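Local coordinates for protein shikimate dehydrogenase (NADP(+)) (Thermus thermophilus, PDB 1WXD) that catalyses the reversible NADPH-linked reduction of 3-dehydroshikimate to shikimate, the fourth of seven steps in chorismate biosynthesis, at residues Gly56-Leu61 and Ala83-Leu88; Leu120-Gly125 and Val164-Ala169. One frame throughout, in Å; residues are numbered along the deposited sequence.

Contact 1: residues Gly56-Leu61 and Ala83-Leu88; sequences GVNLTL and AVNTVL
V57 and V87 form a hydrogen-bonded antiparallel pair, their strands 56-59 and 86-88 running at 162° with axes 4.8 Å apart. The bond from V87 N to V57 O is short, 2.8 Å, and close to straight (170° at the hydrogen); its return partner, V57 N to V87 O, measures 3.0 Å and is more bent. The ladder continues through the non-hydrogen-bonded pair N58 and T86; on the other side of strand 86-88, toward strand 93-97, N85 and T86 both face F97 as a classic beta bulge. L59 N reaches N85 O at 2.9 Å, but the donor nitrogen lies above the N85 carbonyl plane, 51° out of it.

Side chains divide between the two faces of the sheet. On one, V57 and V87 lie side by side: with V57 CG1 anti to its carbonyl carbon, CG2 is the branch that meets V87 CB, at 3.7 Å. V87 CG2 then receives L59 CD2 at 3.6 Å, the leucine slanting across the valine, while L59 CB rests on V84 O. N58 and T86 lie side by side on the other face, where T86 OG1 is hydrogen-bonded to T99 OG1.

N85 and T60 bind shikimate, so the bulged end of the pair belongs to the substrate site, with Q235 and D100 beside the N85 side chain. Helix 229-244 packs on the N58 and T86 face through W243, whose NE1 also bonds to V87 O, and strand 3-8 flanks strand 56-59 on the side away from strand 86-90.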
ATOM      1  N   GLY A  56      -2.054  -6.204  -5.658  1.00 24.17           N
ATOM      2  CA  GLY A  56      -3.278  -5.430  -5.680  1.00 32.27           C
ATOM      3  C   GLY A  56      -4.288  -5.953  -6.680  1.00 30.55           C
ATOM      4  O   GLY A  56      -3.930  -6.672  -7.617  1.00 29.70           O
ATOM      5  N   VAL A  57      -5.555  -5.599  -6.478  1.00 26.47           N
ATOM      6  CA  VAL A  57      -6.620  -6.027  -7.381  1.00 25.36           C
ATOM      7  C   VAL A  57      -7.691  -4.957  -7.555  1.00 24.57           C
ATOM      8  O   VAL A  57      -7.889  -4.110  -6.682  1.00 21.07           O
ATOM      9  CB  VAL A  57      -7.339  -7.296  -6.863  1.00 25.04           C
ATOM     10  CG1 VAL A  57      -6.335  -8.418  -6.624  1.00 29.28           C
ATOM     11  CG2 VAL A  57      -8.108  -6.973  -5.583  1.00 20.35           C
ATOM     12  N   ASN A  58      -8.367  -4.994  -8.699  1.00 23.56           N
ATOM     13  CA  ASN A  58      -9.474  -4.085  -8.960  1.00 27.43           C
ATOM     14  C   ASN A  58     -10.719  -4.946  -8.751  1.00 29.47           C
ATOM     15  O   ASN A  58     -10.684  -6.159  -8.973  1.00 32.15           O
ATOM     16  CB  ASN A  58      -9.457  -3.560 -10.400  1.00 22.60           C
ATOM     17  CG  ASN A  58      -8.522  -2.375 -10.591  1.00 27.85           C
ATOM     18  OD1 ASN A  58      -8.533  -1.416  -9.807  1.00 23.02           O
ATOM     19  ND2 ASN A  58      -7.721  -2.427 -11.653  1.00 19.65           N
ATOM     20  N   LEU A  59     -11.806  -4.326  -8.312  1.00 22.80           N
ATOM     21  CA  LEU A  59     -13.051  -5.044  -8.082  1.00 28.61           C
ATOM     22  C   LEU A  59     -14.162  -4.458  -8.944  1.00 30.76           C
ATOM     23  O   LEU A  59     -14.285  -3.241  -9.061  1.00 33.99           O
ATOM     24  CB  LEU A  59     -13.443  -4.954  -6.604  1.00 25.10           C
ATOM     25  CG  LEU A  59     -12.997  -6.031  -5.607  1.00 31.54           C
ATOM     26  CD1 LEU A  59     -11.807  -6.833  -6.119  1.00 17.36           C
ATOM     27  CD2 LEU A  59     -12.680  -5.348  -4.292  1.00 25.05           C
ATOM     28  N   THR A  60     -14.963  -5.329  -9.548  1.00 35.39           N
ATOM     29  CA  THR A  60     -16.082  -4.903 -10.382  1.00 34.10           C
ATOM     30  C   THR A  60     -17.348  -5.587  -9.881  1.00 33.94           C
ATOM     31  O   THR A  60     -17.358  -6.170  -8.797  1.00 33.68           O
ATOM     32  CB  THR A  60     -15.872  -5.284 -11.862  1.00 38.10           C
ATOM     33  OG1 THR A  60     -15.703  -6.701 -11.976  1.00 43.68           O
ATOM     34  CG2 THR A  60     -14.648  -4.591 -12.414  1.00 41.15           C
ATOM     35  N   LEU A  61     -18.414  -5.510 -10.667  1.00 36.44           N
ATOM     36  CA  LEU A  61     -19.678  -6.131 -10.293  1.00 40.79           C
ATOM     37  C   LEU A  61     -19.519  -7.624 -10.044  1.00 41.49           C
ATOM     38  O   LEU A  61     -18.856  -8.325 -10.809  1.00 36.37           O
ATOM     39  CB  LEU A  61     -20.725  -5.918 -11.390  1.00 47.59           C
ATOM     40  CG  LEU A  61     -21.471  -4.581 -11.397  1.00 53.24           C
ATOM     41  CD1 LEU A  61     -22.320  -4.475 -10.139  1.00 59.99           C
ATOM     42  CD2 LEU A  61     -20.483  -3.428 -11.478  1.00 59.52           C
ATOM     43  N   ALA A  83     -18.272   1.989  -1.920  1.00 25.67           N
ATOM     44  CA  ALA A  83     -17.711   0.971  -2.795  1.00 27.75           C
ATOM     45  C   ALA A  83     -16.203   1.092  -3.008  1.00 31.85           C
ATOM     46  O   ALA A  83     -15.644   2.192  -3.060  1.00 20.12           O
ATOM     47  CB  ALA A  83     -18.432   1.000  -4.140  1.00 24.62           C
ATOM     48  N   VAL A  84     -15.551  -0.058  -3.130  1.00 31.44           N
ATOM     49  CA  VAL A  84     -14.113  -0.113  -3.354  1.00 25.93           C
ATOM     50  C   VAL A  84     -13.854  -0.770  -4.700  1.00 24.61           C
ATOM     51  O   VAL A  84     -14.350  -1.865  -4.966  1.00 27.12           O
ATOM     52  CB  VAL A  84     -13.407  -0.927  -2.248  1.00 24.47           C
ATOM     53  CG1 VAL A  84     -11.986  -1.270  -2.672  1.00 28.38           C
ATOM     54  CG2 VAL A  84     -13.387  -0.126  -0.958  1.00 24.40           C
ATOM     55  N   ASN A  85     -13.091  -0.097  -5.555  1.00 18.80           N
ATOM     56  CA  ASN A  85     -12.781  -0.652  -6.866  1.00 23.36           C
ATOM     57  C   ASN A  85     -11.301  -1.000  -6.919  1.00 21.88           C
ATOM     58  O   ASN A  85     -10.839  -1.641  -7.865  1.00 19.29           O
ATOM     59  CB  ASN A  85     -13.101   0.345  -7.986  1.00 17.32           C
ATOM     60  CG  ASN A  85     -11.964   1.324  -8.246  1.00 23.40           C
ATOM     61  OD1 ASN A  85     -11.669   1.662  -9.399  1.00 20.48           O
ATOM     62  ND2 ASN A  85     -11.325   1.786  -7.179  1.00 18.35           N
ATOM     63  N   THR A  86     -10.562  -0.566  -5.904  1.00 15.52           N
ATOM     64  CA  THR A  86      -9.134  -0.831  -5.852  1.00 16.81           C
ATOM     65  C   THR A  86      -8.643  -1.257  -4.475  1.00 18.00           C
ATOM     66  O   THR A  86      -8.825  -0.549  -3.484  1.00 22.31           O
ATOM     67  CB  THR A  86      -8.317   0.397  -6.293  1.00 15.24           C
ATOM     68  OG1 THR A  86      -8.696   0.772  -7.622  1.00 20.57           O
ATOM     69  CG2 THR A  86      -6.822   0.069  -6.278  1.00 13.69           C
ATOM     70  N   VAL A  87      -8.010  -2.422  -4.433  1.00 14.06           N
ATOM     71  CA  VAL A  87      -7.470  -2.966  -3.197  1.00 22.48           C
ATOM     72  C   VAL A  87      -5.954  -3.098  -3.278  1.00 18.61           C
ATOM     73  O   VAL A  87      -5.411  -3.531  -4.297  1.00 23.39           O
ATOM     74  CB  VAL A  87      -8.066  -4.361  -2.897  1.00 19.68           C
ATOM     75  CG1 VAL A  87      -7.432  -4.945  -1.636  1.00 17.60           C
ATOM     76  CG2 VAL A  87      -9.568  -4.250  -2.740  1.00 20.62           C
ATOM     77  N   LEU A  88      -5.279  -2.721  -2.197  1.00 22.33           N
ATOM     78  CA  LEU A  88      -3.822  -2.814  -2.123  1.00 19.08           C
ATOM     79  C   LEU A  88      -3.440  -3.800  -1.025  1.00 23.15           C
ATOM     80  O   LEU A  88      -3.974  -3.731   0.083  1.00 21.44           O
ATOM     81  CB  LEU A  88      -3.211  -1.451  -1.789  1.00 16.00           C
ATOM     82  CG  LEU A  88      -1.758  -1.471  -1.297  1.00 16.90           C
ATOM     83  CD1 LEU A  88      -0.812  -1.780  -2.459  1.00 10.90           C
ATOM     84  CD2 LEU A  88      -1.413  -0.125  -0.689  1.00 14.70           C
TER

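Contact 2: residues Leu120-Gly125 and Val164-Ala169; sequences LVLGAG and VPLEKA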
ATOM      1  N   LEU A 120     -26.333  16.293 -14.257  1.00 15.21           N
ATOM      2  CA  LEU A 120     -27.339  15.269 -14.020  1.00 13.39           C
ATOM      3  C   LEU A 120     -26.725  13.889 -14.188  1.00 11.77           C
ATOM      4  O   LEU A 120     -26.241  13.530 -15.263  1.00 16.12           O
ATOM      5  CB  LEU A 120     -28.526  15.434 -14.977  1.00 12.98           C
ATOM      6  CG  LEU A 120     -29.614  14.343 -14.952  1.00 15.30           C
ATOM      7  CD1 LEU A 120     -30.168  14.151 -13.538  1.00  9.92           C
ATOM      8  CD2 LEU A 120     -30.730  14.740 -15.916  1.00 10.61           C
ATOM      9  N   VAL A 121     -26.730  13.134 -13.098  1.00 16.23           N
ATOM     10  CA  VAL A 121     -26.201  11.781 -13.077  1.00 15.20           C
ATOM     11  C   VAL A 121     -27.379  10.813 -13.163  1.00 18.88           C
ATOM     12  O   VAL A 121     -28.244  10.803 -12.288  1.00 15.90           O
ATOM     13  CB  VAL A 121     -25.429  11.511 -11.765  1.00 17.88           C
ATOM     14  CG1 VAL A 121     -25.039  10.051 -11.678  1.00 16.17           C
ATOM     15  CG2 VAL A 121     -24.196  12.390 -11.703  1.00 13.77           C
ATOM     16  N   LEU A 122     -27.418  10.015 -14.225  1.00 22.21           N
ATOM     17  CA  LEU A 122     -28.488   9.044 -14.399  1.00 17.79           C
ATOM     18  C   LEU A 122     -28.047   7.720 -13.789  1.00 22.63           C
ATOM     19  O   LEU A 122     -27.031   7.143 -14.187  1.00 15.47           O
ATOM     20  CB  LEU A 122     -28.804   8.853 -15.879  1.00 14.45           C
ATOM     21  CG  LEU A 122     -29.215  10.099 -16.661  1.00 22.02           C
ATOM     22  CD1 LEU A 122     -29.421   9.723 -18.121  1.00 23.20           C
ATOM     23  CD2 LEU A 122     -30.480  10.704 -16.066  1.00 22.52           C
ATOM     24  N   GLY A 123     -28.818   7.242 -12.818  1.00 20.40           N
ATOM     25  CA  GLY A 123     -28.482   5.996 -12.157  1.00 25.89           C
ATOM     26  C   GLY A 123     -27.984   6.289 -10.756  1.00 31.60           C
ATOM     27  O   GLY A 123     -26.925   6.883 -10.583  1.00 29.28           O
ATOM     28  N   ALA A 124     -28.755   5.883  -9.754  1.00 33.30           N
ATOM     29  CA  ALA A 124     -28.377   6.115  -8.368  1.00 32.04           C
ATOM     30  C   ALA A 124     -27.739   4.867  -7.773  1.00 29.09           C
ATOM     31  O   ALA A 124     -27.692   4.706  -6.555  1.00 37.30           O
ATOM     32  CB  ALA A 124     -29.604   6.526  -7.553  1.00 25.03           C
ATOM     33  N   GLY A 125     -27.250   3.988  -8.640  1.00 38.16           N
ATOM     34  CA  GLY A 125     -26.618   2.762  -8.181  1.00 37.31           C
ATOM     35  C   GLY A 125     -25.173   2.989  -7.779  1.00 38.96           C
ATOM     36  O   GLY A 125     -24.804   4.098  -7.398  1.00 43.99           O
ATOM     37  N   VAL A 164     -34.188  14.562  -9.259  1.00 24.52           N
ATOM     38  CA  VAL A 164     -35.033  15.225 -10.242  1.00 21.90           C
ATOM     39  C   VAL A 164     -35.636  14.248 -11.233  1.00 23.66           C
ATOM     40  O   VAL A 164     -35.175  13.113 -11.366  1.00 24.27           O
ATOM     41  CB  VAL A 164     -34.228  16.255 -11.051  1.00 15.39           C
ATOM     42  CG1 VAL A 164     -33.573  17.261 -10.122  1.00 23.57           C
ATOM     43  CG2 VAL A 164     -33.174  15.546 -11.878  1.00 18.97           C
ATOM     44  N   PRO A 165     -36.702  14.671 -11.925  1.00 24.14           N
ATOM     45  CA  PRO A 165     -37.347  13.812 -12.922  1.00 28.65           C
ATOM     46  C   PRO A 165     -36.549  13.991 -14.227  1.00 28.55           C
ATOM     47  O   PRO A 165     -35.887  15.014 -14.402  1.00 25.00           O
ATOM     48  CB  PRO A 165     -38.758  14.388 -13.004  1.00 22.09           C
ATOM     49  CG  PRO A 165     -38.520  15.847 -12.783  1.00 30.47           C
ATOM     50  CD  PRO A 165     -37.540  15.848 -11.625  1.00 22.03           C
ATOM     51  N   LEU A 166     -36.608  13.010 -15.125  1.00 23.77           N
ATOM     52  CA  LEU A 166     -35.868  13.070 -16.388  1.00 25.43           C
ATOM     53  C   LEU A 166     -35.989  14.358 -17.183  1.00 23.14           C
ATOM     54  O   LEU A 166     -35.048  14.741 -17.881  1.00 23.29           O
ATOM     55  CB  LEU A 166     -36.262  11.915 -17.310  1.00 23.60           C
ATOM     56  CG  LEU A 166     -35.631  10.547 -17.072  1.00 31.53           C
ATOM     57  CD1 LEU A 166     -36.162   9.579 -18.113  1.00 17.28           C
ATOM     58  CD2 LEU A 166     -34.112  10.651 -17.163  1.00 25.93           C
ATOM     59  N   GLU A 167     -37.141  15.019 -17.101  1.00 20.80           N
ATOM     60  CA  GLU A 167     -37.344  16.256 -17.849  1.00 23.88           C
ATOM     61  C   GLU A 167     -36.331  17.341 -17.505  1.00 18.79           C
ATOM     62  O   GLU A 167     -36.051  18.211 -18.325  1.00 20.23           O
ATOM     63  CB  GLU A 167     -38.755  16.809 -17.628  1.00 29.54           C
ATOM     64  CG  GLU A 167     -39.874  16.031 -18.315  1.00 37.00           C
ATOM     65  CD  GLU A 167     -40.133  14.679 -17.679  1.00 41.49           C
ATOM     66  OE1 GLU A 167     -40.125  14.591 -16.429  1.00 34.49           O
ATOM     67  OE2 GLU A 167     -40.362  13.706 -18.429  1.00 46.17           O
ATOM     68  N   LYS A 168     -35.779  17.294 -16.297  1.00 18.72           N
ATOM     69  CA  LYS A 168     -34.807  18.303 -15.895  1.00 22.68           C
ATOM     70  C   LYS A 168     -33.500  18.183 -16.673  1.00 24.88           C
ATOM     71  O   LYS A 168     -32.602  19.015 -16.526  1.00 17.98           O
ATOM     72  CB  LYS A 168     -34.528  18.206 -14.393  1.00 23.34           C
ATOM     73  CG  LYS A 168     -35.725  18.560 -13.525  1.00 33.30           C
ATOM     74  CD  LYS A 168     -36.140  20.016 -13.711  1.00 40.12           C
ATOM     75  CE  LYS A 168     -35.053  20.974 -13.252  1.00 46.51           C
ATOM     76  NZ  LYS A 168     -35.470  22.399 -13.393  1.00 54.38           N
ATOM     77  N   ALA A 169     -33.392  17.149 -17.500  1.00 18.20           N
ATOM     78  CA  ALA A 169     -32.182  16.961 -18.289  1.00 18.87           C
ATOM     79  C   ALA A 169     -32.006  18.143 -19.238  1.00 17.44           C
ATOM     80  O   ALA A 169     -30.890  18.488 -19.615  1.00 18.90           O
ATOM     81  CB  ALA A 169     -32.255  15.653 -19.073  1.00 20.23           C
TER
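L120 and L122, on the strand that leads into the glycine-rich turn of a Rossmann-type NADP-binding domain, meet V164, L166 and A169 of the segment that follows strand 162-163. No hydrogen bond crosses between 120-125 and 164-169; the evidence for the contact is wholly apolar, four methyl-rich side chains and an alanine burying 186 Å² in all.

The L120 side chain does most of this work. Its CB leaves the strand toward 164-169, and CG, trans to the backbone N (chi1 174°), carries the branch point outward without itself touching that segment. From there the two methyls part company. CD1 meets V164 CG2 at 3.7 Å, the two side chains slanting past one another, whereas CD2 abuts A169, lying 3.6 Å from its CB and equally near its CA. One leucine fork thus spans both ends of 164-169.

From L166 to A169 the chain is 3-10, with bonds from K168 N to P165 O and from A169 N to L166 O (2.9 Å), which brings L166 and A169 onto the same short turn. K168 points its amine elsewhere, into a salt bridge with E171.

W143 and W145 of strand 142-145 back the contact: W143 touches L120 and V164, W145 touches L122 and L166. Past L122 the chain enters G123, A124 and G125, which bind NADP(+); G123 has a positive phi of 108°, at which a CB would be jammed against the carbonyl O of L122, and G125 is the N-cap of helix 126-137. Nearest to that turn, L122 and L166 approach at about a right angle, methyl against methyl, with CD2 of L122 3.8 Å from CD2 of L166.

Contact 1 closes before contact 2 opens along the chain, and the two occupy different domains: 56-61 and 83-88 lie in the mixed sheet of the substrate-binding domain, 120-125 and 164-169 at the parallel sheet of the NADP-binding domain. Their centres are 26 Å apart, on opposite sides of the chain's centre, and their nearest atoms remain about 8 Å from each other. They share no strand. Each nevertheless includes ligand-binding residues, T60 and N85 for shikimate in contact 1, G123 to G125 for NADP(+) in contact 2. Both ligand sites thus draw on loop residues at the ends of sheet strands, consistent with substrate and cofactor meeting between the two domains.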